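Gamma-glutamyltranspeptidase (Ggt) (Helicobacter pylori 26695, PDB 5BPK) probably transfers or hydrolyses the gamma-glutamyl group of glutathione and related compounds, as an N-terminal nucleophile hydrolase of the gamma-glutamyltranspeptidase family. Local coordinates at residues 164-169 with 215-220. Residues are numbered along the deposited sequence; the frame is centred on the assembly and turned at random.
Sequences KLAENG and DLAKTL
With CG anti to its own carbonyl carbon (chi1 -69°) and the chain extended beyond it, Glu167 runs its methylene across the methyl of Ala217, Glu167 CG lying 3.4 Å from Ala217 CB. The touch is made by the aliphatic part of the side chain, while the extended chain carries the carboxylate on past the methyl, and OE2 receives a weak hydrogen bond from ND2 of Asn221, one residue beyond 215-220. Deeper in the interface two alanines face each other, Ala166 CB meeting Ala217 CB at 3.7 Å. Because each offers just a methyl group, the CA atoms of Ala166 and Ala217 come within 5.2 Å. The axes of 164-168 and 215-220 approach to 8.2 Å, an alanine-mediated close approach of two roughly antiparallel helices (149°). On the inner side Leu220 closes the contact more loosely, its CD1 4.4 Å from Ala166 CB. The far side of helix 214-226 adjoins a neighbouring subunit, where O of Ala33 of that subunit is hydrogen-bonded to Thr219 OG1. Helix 61-75 covers the inner face, Val74 touching Leu165, Leu216 and Leu220. Gly169, with positive phi, follows the end of helix 155-168 and leads into strand 170-171, which pairs with strand 210-211; a backbone hydrogen bond also joins Ala166 to Gln213, just ahead of helix 214-226.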
ATOM      1  N   LYS A 164      14.883 -18.360  -8.894  1.00 13.99           N
ATOM      2  CA  LYS A 164      16.348 -18.403  -8.800  1.00 17.31           C
ATOM      3  C   LYS A 164      16.840 -17.837  -7.464  1.00 16.32           C
ATOM      4  O   LYS A 164      17.712 -18.412  -6.820  1.00 16.47           O
ATOM      5  CB  LYS A 164      16.985 -17.615  -9.949  1.00 18.39           C
ATOM      6  CG  LYS A 164      18.482 -17.816 -10.090  1.00 25.60           C
ATOM      7  CD  LYS A 164      19.068 -16.942 -11.187  1.00 30.90           C
ATOM      8  CE  LYS A 164      20.488 -17.371 -11.552  1.00 34.38           C
ATOM      9  NZ  LYS A 164      20.870 -16.895 -12.917  1.00 38.95           N
ATOM     10  N   LEU A 165      16.268 -16.707  -7.055  1.00 14.68           N
ATOM     11  CA  LEU A 165      16.641 -16.071  -5.797  1.00 14.04           C
ATOM     12  C   LEU A 165      16.210 -16.886  -4.579  1.00 13.44           C
ATOM     13  O   LEU A 165      16.903 -16.889  -3.565  1.00 15.87           O
ATOM     14  CB  LEU A 165      16.072 -14.648  -5.720  1.00 13.46           C
ATOM     15  CG  LEU A 165      16.825 -13.659  -6.627  1.00 15.99           C
ATOM     16  CD1 LEU A 165      15.975 -12.448  -6.984  1.00 19.20           C
ATOM     17  CD2 LEU A 165      18.143 -13.224  -5.992  1.00 18.33           C
ATOM     18  N   ALA A 166      15.063 -17.554  -4.664  1.00 13.64           N
ATOM     19  CA  ALA A 166      14.621 -18.417  -3.568  1.00 13.18           C
ATOM     20  C   ALA A 166      15.518 -19.643  -3.423  1.00 14.72           C
ATOM     21  O   ALA A 166      15.915 -20.008  -2.316  1.00 16.52           O
ATOM     22  CB  ALA A 166      13.156 -18.833  -3.750  1.00 14.83           C
ATOM     23  N   GLU A 167      15.857 -20.257  -4.546  1.00 15.95           N
ATOM     24  CA  GLU A 167      16.668 -21.472  -4.537  1.00 17.83           C
ATOM     25  C   GLU A 167      18.131 -21.229  -4.166  1.00 18.16           C
ATOM     26  O   GLU A 167      18.721 -22.007  -3.413  1.00 18.84           O
ATOM     27  CB  GLU A 167      16.617 -22.156  -5.905  1.00 19.10           C
ATOM     28  CG  GLU A 167      15.278 -22.758  -6.277  1.00 24.20           C
ATOM     29  CD  GLU A 167      15.283 -23.404  -7.654  1.00 28.61           C
ATOM     30  OE1 GLU A 167      16.193 -23.113  -8.453  1.00 32.42           O
ATOM     31  OE2 GLU A 167      14.365 -24.201  -7.935  1.00 30.31           O
ATOM     32  N   ASN A 168      18.722 -20.173  -4.712  1.00 15.53           N
ATOM     33  CA  ASN A 168      20.160 -19.937  -4.571  1.00 17.22           C
ATOM     34  C   ASN A 168      20.479 -18.970  -3.443  1.00 17.26           C
ATOM     35  O   ASN A 168      21.601 -18.942  -2.929  1.00 19.64           O
ATOM     36  CB  ASN A 168      20.744 -19.397  -5.888  1.00 19.08           C
ATOM     37  CG  ASN A 168      20.491 -20.321  -7.079  1.00 24.30           C
ATOM     38  OD1 ASN A 168      20.343 -21.531  -6.930  1.00 27.06           O
ATOM     39  ND2 ASN A 168      20.453 -19.741  -8.273  1.00 30.15           N
ATOM     40  N   GLY A 169      19.488 -18.162  -3.075  1.00 15.35           N
ATOM     41  CA  GLY A 169      19.628 -17.217  -1.993  1.00 15.54           C
ATOM     42  C   GLY A 169      20.159 -15.850  -2.362  1.00 17.15           C
ATOM     43  O   GLY A 169      20.564 -15.585  -3.507  1.00 18.43           O
ATOM     44  N   ASP A 215      11.563 -24.066   0.424  1.00 13.88           N
ATOM     45  CA  ASP A 215      10.115 -24.333   0.377  1.00 13.83           C
ATOM     46  C   ASP A 215       9.380 -23.259  -0.431  1.00 13.33           C
ATOM     47  O   ASP A 215       8.440 -23.571  -1.171  1.00 15.01           O
ATOM     48  CB  ASP A 215       9.501 -24.431   1.777  1.00 13.39           C
ATOM     49  CG  ASP A 215       9.795 -25.751   2.468  1.00 17.72           C
ATOM     50  OD1 ASP A 215      10.550 -26.585   1.914  1.00 18.05           O
ATOM     51  OD2 ASP A 215       9.234 -25.962   3.568  1.00 16.60           O
ATOM     52  N   LEU A 216       9.805 -22.001  -0.302  1.00 13.91           N
ATOM     53  CA  LEU A 216       9.229 -20.932  -1.125  1.00 12.31           C
ATOM     54  C   LEU A 216       9.476 -21.212  -2.611  1.00 12.75           C
ATOM     55  O   LEU A 216       8.583 -21.013  -3.445  1.00 13.98           O
ATOM     56  CB  LEU A 216       9.788 -19.559  -0.736  1.00 12.21           C
ATOM     57  CG  LEU A 216       9.189 -18.338  -1.455  1.00 14.32           C
ATOM     58  CD1 LEU A 216       7.669 -18.273  -1.306  1.00 15.17           C
ATOM     59  CD2 LEU A 216       9.826 -17.030  -0.982  1.00 13.10           C
ATOM     60  N   ALA A 217      10.670 -21.695  -2.943  1.00 13.76           N
ATOM     61  CA  ALA A 217      10.978 -22.026  -4.338  1.00 15.20           C
ATOM     62  C   ALA A 217      10.048 -23.131  -4.856  1.00 15.40           C
ATOM     63  O   ALA A 217       9.576 -23.063  -5.989  1.00 16.89           O
ATOM     64  CB  ALA A 217      12.456 -22.422  -4.501  1.00 15.45           C
ATOM     65  N   LYS A 218       9.771 -24.129  -4.013  1.00 15.52           N
ATOM     66  CA  LYS A 218       8.811 -25.184  -4.356  1.00 17.03           C
ATOM     67  C   LYS A 218       7.432 -24.594  -4.673  1.00 16.29           C
ATOM     68  O   LYS A 218       6.800 -24.956  -5.649  1.00 17.63           O
ATOM     69  CB  LYS A 218       8.669 -26.207  -3.212  1.00 20.85           C
ATOM     70  CG  LYS A 218       9.510 -27.449  -3.338  1.00 29.25           C
ATOM     71  CD  LYS A 218       9.130 -28.503  -2.290  1.00 35.31           C
ATOM     72  CE  LYS A 218       7.822 -29.231  -2.610  1.00 39.14           C
ATOM     73  NZ  LYS A 218       7.378 -30.121  -1.484  1.00 42.83           N
ATOM     74  N   THR A 219       6.968 -23.686  -3.828  1.00 14.19           N
ATOM     75  CA  THR A 219       5.659 -23.065  -4.038  1.00 13.31           C
ATOM     76  C   THR A 219       5.619 -22.242  -5.330  1.00 14.69           C
ATOM     77  O   THR A 219       4.665 -22.336  -6.111  1.00 13.52           O
ATOM     78  CB  THR A 219       5.266 -22.194  -2.845  1.00 13.49           C
ATOM     79  OG1 THR A 219       5.282 -23.001  -1.657  1.00 14.22           O
ATOM     80  CG2 THR A 219       3.881 -21.605  -3.052  1.00 14.88           C
ATOM     81  N   LEU A 220       6.663 -21.446  -5.546  1.00 14.10           N
ATOM     82  CA  LEU A 220       6.787 -20.650  -6.764  1.00 13.86           C
ATOM     83  C   LEU A 220       6.839 -21.539  -8.000  1.00 14.96           C
ATOM     84  O   LEU A 220       6.269 -21.203  -9.043  1.00 15.12           O
ATOM     85  CB  LEU A 220       8.023 -19.751  -6.698  1.00 13.30           C
ATOM     86  CG  LEU A 220       7.965 -18.630  -5.654  1.00 14.04           C
ATOM     87  CD1 LEU A 220       9.279 -17.874  -5.622  1.00 15.95           C
ATOM     88  CD2 LEU A 220       6.800 -17.677  -5.909  1.00 13.54           C
TER